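Local coordinates for protein Eps1p (Saccharomyces cerevisiae, PDB 4TW5) that belongs to the thioredoxin superfamily, with a thioredoxin domain and a second, probably thioredoxin-like domain, each holding cysteine pairs closed as disulfides, at residues D31-Y36 with Q67-E72; K25-I30 with L61-S66; V157-T162 with G202-E207. All coordinates share one frame; numbering follows the deposited sequence.

Contacts 1 and 2 are successive halves of one strand pair, 27-33 with 63-69, and they join where Asp31 N lies 3.0 Å from Ser66 O, a probable hydrogen bond. Contact 3 pairs strands 155-160 and 200-205 of a second sheet, its centre about 47 Å from that of contact 1 and about 36 Å from that of contact 2. All three are largely buried, with exposed residues at the far ends of the first two. Contact 2 is mostly regular ladder and apolar packing. Contacts 1 and 3 run past their strand ends into turns, and both set a disulfide-bonded cysteine at a phenylalanine edge, Cys70 at Phe32 and Cys206 at Phe159.

Contact 1: D31-Y36 with Q67-E72; sequences DFYSPY and QVNCIE
Tyr33 turns its CG between the backbone N and the carbonyl carbon (chi1 76°), and Asn69 holds CG anti to its own N (chi1 -171°); together these torsions lay the phenol across the neighbouring strand and bring Tyr33 OH to Asn69 ND2, a weak, bent hydrogen bond of 3.1 Å. Gln67 NE2 stands over one face of that ring, toward its rim, and donates weakly to Asp31 OD2 at 3.4 Å. A water bridges Gln67 OE1 and Tyr33 OH. On the other side of the sheet Phe32 and Val68 run side by side, Phe32 CD2 3.5 Å from Val68 CB, while Cys70 SG, joined to Cys77, lies in the ring plane at the edge of Phe32. Val68 N to Asp31 O, Tyr33 N to Val68 O and Cys70 N to Tyr33 O tie the backbones together. At the end of its strand Asn69 OD1 accepts Ile71 N at 2.9 Å, an Asx turn that leads into the following loop. Ile71 CG1 sits over the centre of the Tyr36 ring, 3.9 Å from the ring centroid (CH-pi), and 3.4 Å from Pro35 CD. These paired parallel strand ends, with segment 31-36 running on directly into the Cys37-Cys40 disulfide, are characteristic of the thioredoxin fold.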
loop_
_atom_site.group_PDB
_atom_site.type_symbol
_atom_site.label_atom_id
_atom_site.label_comp_id
_atom_site.label_asym_id
_atom_site.label_seq_id
_atom_site.Cartn_x
_atom_site.Cartn_y
_atom_site.Cartn_z
ATOM N N ASP A 31 7.884 -40.455 34.488
ATOM C CA ASP A 31 9.171 -40.062 35.034
ATOM C C ASP A 31 10.105 -41.270 35.142
ATOM O O ASP A 31 10.003 -42.064 36.076
ATOM C CB ASP A 31 9.007 -39.398 36.409
ATOM C CG ASP A 31 10.341 -39.204 37.122
ATOM O OD1 ASP A 31 11.381 -39.106 36.437
ATOM O OD2 ASP A 31 10.357 -39.155 38.370
ATOM N N PHE A 32 10.997 -41.417 34.170
ATOM C CA PHE A 32 12.057 -42.411 34.264
ATOM C C PHE A 32 13.124 -41.848 35.188
ATOM O O PHE A 32 13.895 -40.970 34.806
ATOM C CB PHE A 32 12.615 -42.760 32.879
ATOM C CG PHE A 32 11.616 -43.463 32.005
ATOM C CD1 PHE A 32 10.689 -42.750 31.268
ATOM C CD2 PHE A 32 11.571 -44.846 31.968
ATOM C CE1 PHE A 32 9.753 -43.410 30.495
ATOM C CE2 PHE A 32 10.642 -45.509 31.196
ATOM C CZ PHE A 32 9.734 -44.794 30.457
ATOM N N TYR A 33 13.157 -42.367 36.411
ATOM C CA TYR A 33 13.990 -41.790 37.453
ATOM C C TYR A 33 14.911 -42.843 38.019
ATOM O O TYR A 33 14.750 -44.038 37.752
ATOM C CB TYR A 33 13.139 -41.215 38.578
ATOM C CG TYR A 33 12.573 -42.286 39.489
ATOM C CD1 TYR A 33 13.140 -42.530 40.738
ATOM C CD2 TYR A 33 11.493 -43.062 39.098
ATOM C CE1 TYR A 33 12.642 -43.506 41.569
ATOM C CE2 TYR A 33 10.985 -44.039 39.927
ATOM C CZ TYR A 33 11.570 -44.257 41.161
ATOM O OH TYR A 33 11.071 -45.224 41.991
ATOM N N SER A 34 15.870 -42.393 38.816
ATOM C CA SER A 34 16.767 -43.292 39.520
ATOM C C SER A 34 16.888 -42.983 41.001
ATOM O O SER A 34 16.957 -41.820 41.399
ATOM C CB SER A 34 18.152 -43.253 38.886
ATOM O OG SER A 34 19.102 -43.836 39.752
ATOM N N PRO A 35 16.887 -44.031 41.830
ATOM C CA PRO A 35 17.108 -43.873 43.267
ATOM C C PRO A 35 18.557 -43.461 43.504
ATOM O O PRO A 35 18.925 -43.032 44.593
ATOM C CB PRO A 35 16.826 -45.269 43.827
ATOM C CG PRO A 35 17.048 -46.185 42.677
ATOM C CD PRO A 35 16.592 -45.426 41.471
ATOM N N TYR A 36 19.368 -43.572 42.456
ATOM C CA TYR A 36 20.765 -43.169 42.511
ATOM C C TYR A 36 20.887 -41.859 41.745
ATOM O O TYR A 36 21.595 -41.811 40.738
ATOM C CB TYR A 36 21.718 -44.180 41.848
ATOM C CG TYR A 36 21.538 -45.664 42.114
ATOM C CD1 TYR A 36 20.848 -46.142 43.224
ATOM C CD2 TYR A 36 22.129 -46.594 41.259
ATOM C CE1 TYR A 36 20.712 -47.513 43.447
ATOM C CE2 TYR A 36 22.007 -47.953 41.475
ATOM C CZ TYR A 36 21.299 -48.410 42.569
ATOM O OH TYR A 36 21.181 -49.767 42.777
ATOM N N GLN A 67 5.507 -43.436 36.692
ATOM C CA GLN A 67 6.935 -43.493 36.949
ATOM C C GLN A 67 7.488 -44.834 36.589
ATOM O O GLN A 67 6.761 -45.811 36.512
ATOM C CB GLN A 67 7.267 -43.221 38.414
ATOM C CG GLN A 67 7.353 -41.779 38.794
ATOM C CD GLN A 67 7.543 -41.614 40.274
ATOM O OE1 GLN A 67 6.944 -42.332 41.074
ATOM N NE2 GLN A 67 8.406 -40.684 40.653
ATOM N N VAL A 68 8.784 -44.856 36.333
ATOM C CA VAL A 68 9.524 -46.088 36.150
ATOM C C VAL A 68 10.848 -45.995 36.920
ATOM O O VAL A 68 11.678 -45.131 36.620
ATOM C CB VAL A 68 9.839 -46.357 34.667
ATOM C CG1 VAL A 68 10.773 -47.545 34.556
ATOM C CG2 VAL A 68 8.577 -46.622 33.889
ATOM N N ASN A 69 11.039 -46.853 37.923
ATOM C CA ASN A 69 12.343 -46.958 38.582
ATOM C C ASN A 69 13.287 -47.723 37.659
ATOM O O ASN A 69 13.098 -48.916 37.425
ATOM C CB ASN A 69 12.218 -47.642 39.952
ATOM C CG ASN A 69 13.509 -47.578 40.769
ATOM O OD1 ASN A 69 14.608 -47.724 40.232
ATOM N ND2 ASN A 69 13.376 -47.345 42.073
ATOM N N CYS A 70 14.301 -47.040 37.134
ATOM C CA CYS A 70 15.162 -47.642 36.115
ATOM C C CYS A 70 16.253 -48.512 36.720
ATOM O O CYS A 70 17.060 -49.102 36.004
ATOM C CB CYS A 70 15.801 -46.564 35.241
ATOM S SG CYS A 70 14.635 -45.695 34.202
ATOM N N ILE A 71 16.258 -48.613 38.041
ATOM C CA ILE A 71 17.156 -49.532 38.716
ATOM C C ILE A 71 16.450 -50.866 38.865
ATOM O O ILE A 71 17.038 -51.915 38.608
ATOM C CB ILE A 71 17.615 -48.966 40.070
ATOM C CG1 ILE A 71 18.501 -47.749 39.808
ATOM C CG2 ILE A 71 18.388 -49.995 40.872
ATOM C CD1 ILE A 71 19.553 -47.986 38.740
ATOM N N GLU A 72 15.175 -50.826 39.230
ATOM C CA GLU A 72 14.401 -52.049 39.385
ATOM C C GLU A 72 13.894 -52.532 38.021
ATOM O O GLU A 72 13.484 -53.681 37.865
ATOM C CB GLU A 72 13.227 -51.825 40.350
ATOM C CG GLU A 72 13.618 -51.329 41.750
ATOM C CD GLU A 72 12.411 -51.059 42.648
ATOM O OE1 GLU A 72 11.272 -51.275 42.182
ATOM O OE2 GLU A 72 12.596 -50.647 43.823
HETATM O O HOH W 1 8.722 -44.379 42.353
#

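Contact 2: K25-I30 with L61-S66; sequences KGLHII and LNITFS
Leu27 N donates to Asn62 O at 2.9 Å, the first of four backbone hydrogen bonds that run alternately between the strands; Thr64 N to Leu27 O, Ile29 N to Thr64 O and Ser66 N to Ile29 O follow. CA-H...O contacts fill in between them, among them Ile30 CA to Ser66 O at 3.3 Å. At the start of the ladder Gly26 CA packs against Asn62 OD1 at 3.4 Å; both residues have positive phi. The two strands are parallel neighbours linked through helices 44-53 and 55-61, a beta-alpha-beta crossover of the thioredoxin domain.

Apolar packing occupies the face of Leu27, Ile29, Ile63 and Phe65. Ile29 and Phe65 lie side by side, and the isoleucine's CG1 branch, anti to the carbonyl carbon (chi1 -60°), carries Ile29 CD1 to 3.6 Å from Phe65 CE1. Leu27 CB meets Ile63 CG1 at 3.9 Å. Helix 107-118 covers this face, through Phe113 and Ala114 on Ile29, and Phe54 meets the Phe65 ring edge-to-face.

The other face is mixed: Ile30 packs on Phe19 and Leu23, while His28 lies alongside Thr64, with His28 CD2 3.7 Å from Thr64 CB, and Ser66 OG comes in at the ring edge, 3.4 Å from that same His28 CD2. The neighbouring ring nitrogen, His28 NE2, is hydrogen-bonded to Glu22 OE2 of helix 19-23.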
loop_
_atom_site.group_PDB
_atom_site.type_symbol
_atom_site.label_atom_id
_atom_site.label_comp_id
_atom_site.label_asym_id
_atom_site.label_seq_id
_atom_site.Cartn_x
_atom_site.Cartn_y
_atom_site.Cartn_z
ATOM N N LYS A 25 -4.024 -47.336 26.939
ATOM C CA LYS A 25 -5.182 -46.434 26.939
ATOM C C LYS A 25 -4.797 -45.038 27.413
ATOM O O LYS A 25 -4.058 -44.892 28.382
ATOM C CB LYS A 25 -6.313 -46.989 27.816
ATOM C CG LYS A 25 -7.010 -48.222 27.252
ATOM C CD LYS A 25 -7.583 -47.964 25.861
ATOM C CE LYS A 25 -7.843 -49.281 25.136
ATOM N NZ LYS A 25 -8.293 -49.057 23.729
ATOM N N GLY A 26 -5.287 -44.014 26.718
ATOM C CA GLY A 26 -5.023 -42.634 27.087
ATOM C C GLY A 26 -3.572 -42.192 27.006
ATOM O O GLY A 26 -2.726 -42.860 26.424
ATOM N N LEU A 27 -3.288 -41.042 27.608
ATOM C CA LEU A 27 -1.935 -40.475 27.658
ATOM C C LEU A 27 -1.212 -40.752 28.960
ATOM O O LEU A 27 -1.819 -40.833 30.020
ATOM C CB LEU A 27 -1.986 -38.965 27.435
ATOM C CG LEU A 27 -2.500 -38.532 26.066
ATOM C CD1 LEU A 27 -2.683 -37.027 25.965
ATOM C CD2 LEU A 27 -1.470 -38.976 25.057
ATOM N N HIS A 28 0.100 -40.914 28.881
ATOM C CA HIS A 28 0.896 -41.095 30.080
ATOM C C HIS A 28 2.088 -40.173 30.090
ATOM O O HIS A 28 2.777 -40.024 29.082
ATOM C CB HIS A 28 1.332 -42.545 30.208
ATOM C CG HIS A 28 0.224 -43.444 30.636
ATOM N ND1 HIS A 28 -0.757 -43.870 29.768
ATOM C CD2 HIS A 28 -0.085 -43.969 31.845
ATOM C CE1 HIS A 28 -1.621 -44.628 30.422
ATOM N NE2 HIS A 28 -1.228 -44.713 31.683
ATOM N N ILE A 29 2.289 -39.497 31.212
ATOM C CA ILE A 29 3.475 -38.698 31.419
ATOM C C ILE A 29 4.369 -39.421 32.414
ATOM O O ILE A 29 4.046 -39.500 33.592
ATOM C CB ILE A 29 3.138 -37.300 31.926
ATOM C CG1 ILE A 29 2.248 -36.556 30.921
ATOM C CG2 ILE A 29 4.394 -36.528 32.165
ATOM C CD1 ILE A 29 1.807 -35.209 31.425
ATOM N N ILE A 30 5.471 -39.978 31.938
ATOM C CA ILE A 30 6.253 -40.875 32.766
ATOM C C ILE A 30 7.598 -40.308 33.198
ATOM O O ILE A 30 8.354 -39.753 32.394
ATOM C CB ILE A 30 6.504 -42.204 32.050
ATOM C CG1 ILE A 30 5.187 -42.769 31.518
ATOM C CG2 ILE A 30 7.157 -43.212 33.002
ATOM C CD1 ILE A 30 5.353 -44.029 30.670
ATOM N N LEU A 61 -9.479 -35.881 31.373
ATOM C CA LEU A 61 -8.592 -35.641 30.225
ATOM C C LEU A 61 -7.951 -36.918 29.702
ATOM O O LEU A 61 -7.310 -36.905 28.661
ATOM C CB LEU A 61 -7.471 -34.668 30.596
ATOM C CG LEU A 61 -7.841 -33.262 31.051
ATOM C CD1 LEU A 61 -6.569 -32.442 31.155
ATOM C CD2 LEU A 61 -8.857 -32.622 30.110
ATOM N N ASN A 62 -8.109 -38.011 30.447
ATOM C CA ASN A 62 -7.538 -39.299 30.057
ATOM C C ASN A 62 -6.008 -39.227 30.039
ATOM O O ASN A 62 -5.350 -39.715 29.126
ATOM C CB ASN A 62 -8.092 -39.727 28.697
ATOM C CG ASN A 62 -8.047 -41.205 28.501
ATOM O OD1 ASN A 62 -7.466 -41.922 29.322
ATOM N ND2 ASN A 62 -8.663 -41.688 27.411
ATOM N N ILE A 63 -5.444 -38.603 31.071
ATOM C CA ILE A 63 -3.996 -38.447 31.170
ATOM C C ILE A 63 -3.530 -38.904 32.535
ATOM O O ILE A 63 -4.093 -38.509 33.537
ATOM C CB ILE A 63 -3.545 -36.978 30.974
ATOM C CG1 ILE A 63 -4.024 -36.418 29.646
ATOM C CG2 ILE A 63 -2.039 -36.877 31.062
ATOM C CD1 ILE A 63 -3.816 -34.925 29.563
ATOM N N THR A 64 -2.490 -39.726 32.572
ATOM C CA THR A 64 -2.027 -40.268 33.831
ATOM C C THR A 64 -0.556 -39.951 34.062
ATOM O O THR A 64 0.271 -40.149 33.184
ATOM C CB THR A 64 -2.239 -41.798 33.879
ATOM O OG1 THR A 64 -3.633 -42.076 33.896
ATOM C CG2 THR A 64 -1.611 -42.409 35.141
ATOM N N PHE A 65 -0.210 -39.503 35.263
ATOM C CA PHE A 65 1.198 -39.403 35.609
ATOM C C PHE A 65 1.691 -40.713 36.198
ATOM O O PHE A 65 1.112 -41.235 37.159
ATOM C CB PHE A 65 1.435 -38.273 36.590
ATOM C CG PHE A 65 1.294 -36.899 35.995
ATOM C CD1 PHE A 65 2.410 -36.205 35.554
ATOM C CD2 PHE A 65 0.051 -36.288 35.916
ATOM C CE1 PHE A 65 2.287 -34.927 35.030
ATOM C CE2 PHE A 65 -0.082 -35.014 35.401
ATOM C CZ PHE A 65 1.041 -34.328 34.952
ATOM N N SER A 66 2.781 -41.220 35.631
ATOM C CA SER A 66 3.372 -42.490 36.041
ATOM C C SER A 66 4.886 -42.356 36.227
ATOM O O SER A 66 5.465 -41.307 35.959
ATOM C CB SER A 66 3.099 -43.582 35.016
ATOM O OG SER A 66 1.730 -43.643 34.687
#

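Contact 3: V157-T162 with G202-E207; sequences VSFWPT and GHVNCE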
loop_
_atom_site.group_PDB
_atom_site.type_symbol
_atom_site.label_atom_id
_atom_site.label_comp_id
_atom_site.label_asym_id
_atom_site.label_seq_id
_atom_site.Cartn_x
_atom_site.Cartn_y
_atom_site.Cartn_z
ATOM N N VAL A 157 0.553 -13.729 17.421
ATOM C CA VAL A 157 -0.259 -13.281 16.298
ATOM C C VAL A 157 0.236 -13.845 14.975
ATOM O O VAL A 157 1.447 -13.865 14.684
ATOM C CB VAL A 157 -0.317 -11.754 16.196
ATOM C CG1 VAL A 157 -1.249 -11.320 15.044
ATOM C CG2 VAL A 157 -0.761 -11.169 17.519
ATOM N N SER A 158 -0.729 -14.324 14.201
ATOM C CA SER A 158 -0.501 -14.888 12.881
ATOM C C SER A 158 -1.037 -13.938 11.814
ATOM O O SER A 158 -2.083 -13.306 11.997
ATOM C CB SER A 158 -1.154 -16.272 12.763
ATOM O OG SER A 158 -2.545 -16.171 12.935
ATOM N N PHE A 159 -0.325 -13.882 10.694
ATOM C CA PHE A 159 -0.616 -12.982 9.575
ATOM C C PHE A 159 -0.854 -13.786 8.294
ATOM O O PHE A 159 -0.079 -14.685 7.970
ATOM C CB PHE A 159 0.538 -11.986 9.368
ATOM C CG PHE A 159 0.795 -11.112 10.559
ATOM C CD1 PHE A 159 1.519 -11.592 11.644
ATOM C CD2 PHE A 159 0.284 -9.824 10.608
ATOM C CE1 PHE A 159 1.736 -10.794 12.742
ATOM C CE2 PHE A 159 0.480 -9.032 11.707
ATOM C CZ PHE A 159 1.211 -9.510 12.775
ATOM N N TRP A 160 -1.929 -13.468 7.575
ATOM C CA TRP A 160 -2.393 -14.321 6.458
ATOM C C TRP A 160 -2.584 -13.577 5.144
ATOM O O TRP A 160 -3.078 -12.451 5.143
ATOM C CB TRP A 160 -3.713 -14.992 6.827
ATOM C CG TRP A 160 -3.633 -15.824 8.052
ATOM C CD1 TRP A 160 -3.633 -15.386 9.350
ATOM C CD2 TRP A 160 -3.554 -17.253 8.108
ATOM N NE1 TRP A 160 -3.544 -16.458 10.204
ATOM C CE2 TRP A 160 -3.505 -17.614 9.468
ATOM C CE3 TRP A 160 -3.513 -18.262 7.137
ATOM C CZ2 TRP A 160 -3.416 -18.943 9.885
ATOM C CZ3 TRP A 160 -3.430 -19.581 7.549
ATOM C CH2 TRP A 160 -3.376 -19.912 8.916
ATOM N N PRO A 161 -2.265 -14.236 4.015
ATOM C CA PRO A 161 -2.530 -13.629 2.709
ATOM C C PRO A 161 -3.991 -13.792 2.321
ATOM O O PRO A 161 -4.324 -14.579 1.429
ATOM C CB PRO A 161 -1.616 -14.418 1.767
ATOM C CG PRO A 161 -1.529 -15.755 2.381
ATOM C CD PRO A 161 -1.752 -15.613 3.873
ATOM N N THR A 162 -4.859 -13.035 2.982
ATOM C CA THR A 162 -6.294 -13.121 2.740
ATOM C C THR A 162 -6.960 -11.896 3.316
ATOM O O THR A 162 -6.314 -11.129 4.023
ATOM C CB THR A 162 -6.900 -14.370 3.403
ATOM O OG1 THR A 162 -8.295 -14.461 3.094
ATOM C CG2 THR A 162 -6.732 -14.265 4.911
ATOM N N GLY A 202 -4.055 -14.266 17.967
ATOM C CA GLY A 202 -4.782 -13.405 17.038
ATOM C C GLY A 202 -4.403 -13.685 15.573
ATOM O O GLY A 202 -3.324 -14.205 15.284
ATOM N N HIS A 203 -5.300 -13.340 14.654
ATOM C CA HIS A 203 -5.018 -13.473 13.241
ATOM C C HIS A 203 -5.318 -12.179 12.513
ATOM O O HIS A 203 -6.289 -11.488 12.797
ATOM C CB HIS A 203 -5.791 -14.657 12.640
ATOM C CG HIS A 203 -7.244 -14.642 12.950
ATOM N ND1 HIS A 203 -7.769 -15.287 14.051
ATOM C CD2 HIS A 203 -8.288 -14.070 12.308
ATOM C CE1 HIS A 203 -9.074 -15.080 14.090
ATOM N NE2 HIS A 203 -9.416 -14.364 13.033
ATOM N N VAL A 204 -4.448 -11.862 11.565
ATOM C CA VAL A 204 -4.539 -10.632 10.786
ATOM C C VAL A 204 -4.690 -10.953 9.299
ATOM O O VAL A 204 -3.950 -11.773 8.751
ATOM C CB VAL A 204 -3.281 -9.760 10.993
ATOM C CG1 VAL A 204 -3.208 -8.574 9.960
ATOM C CG2 VAL A 204 -3.175 -9.314 12.444
ATOM N N ASN A 205 -5.669 -10.312 8.672
ATOM C CA ASN A 205 -5.858 -10.362 7.230
ATOM C C ASN A 205 -4.977 -9.312 6.576
ATOM O O ASN A 205 -5.318 -8.132 6.562
ATOM C CB ASN A 205 -7.320 -10.109 6.872
ATOM C CG ASN A 205 -8.226 -11.211 7.340
ATOM O OD1 ASN A 205 -8.508 -12.147 6.594
ATOM N ND2 ASN A 205 -8.662 -11.132 8.599
ATOM N N CYS A 206 -3.840 -9.728 6.044
ATOM C CA CYS A 206 -2.920 -8.771 5.442
ATOM C C CYS A 206 -3.447 -8.057 4.197
ATOM O O CYS A 206 -3.016 -6.948 3.904
ATOM C CB CYS A 206 -1.606 -9.460 5.127
ATOM S SG CYS A 206 -0.611 -9.514 6.619
ATOM N N GLU A 207 -4.380 -8.672 3.468
ATOM C CA GLU A 207 -4.959 -7.986 2.311
ATOM C C GLU A 207 -5.777 -6.766 2.734
ATOM O O GLU A 207 -5.834 -5.783 2.002
ATOM C CB GLU A 207 -5.832 -8.943 1.487
ATOM C CG GLU A 207 -5.033 -10.026 0.810
ATOM C CD GLU A 207 -5.828 -10.812 -0.213
ATOM O OE1 GLU A 207 -6.825 -10.282 -0.764
ATOM O OE2 GLU A 207 -5.476 -11.984 -0.432
#
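Gly202 O takes two donors from Ser158, which come from opposite faces of its carbonyl plane: Ser158 N at 2.8 Å and Ser158 OG at 3.2 Å. The hydroxyl reaches it because Ser158 OG sits between its own N and carbonyl carbon (chi1 62°). Ser158 OG in turn accepts Trp160 NE1 at 2.9 Å, so the serine couples the indole to the neighbouring strand. His203 contributes CB, which rests beside Ser158 OG and Trp160 NE1, while its ring is turned elsewhere and held by Ser135 OG and Lys166 O.

Val204 lies on the other face of the sheet. Its CB is 3.6 Å from Phe159 CD2, its CG2 meets Val157 CG1, and its backbone bonds Ser158 O and Trp160 N; Val204 O also lies in the plane of the indole, at its edge. Strand 155-160, helix 180-196 and strand 200-205 form a beta-alpha-beta unit here, and Trp187 of that helix packs on Ser158 and Trp160.

Asn205 presents CB to Thr162 O at 3.2 Å, its OD1 being taken by Met165 N. At Cys206 the amide N donates at 3.0 Å to Trp160 O, which also takes a weak bond from Thr162 N across the inverse gamma turn centred on Pro161. Cys206 SG, bonded to Cys213, stands at the edge of the Phe159 ring, 5.4 Å from its centroid. Finally Glu207 N bonds Thr162 O at 3.2 Å from above the carbonyl plane, and its CB and CG pack on that threonine's backbone.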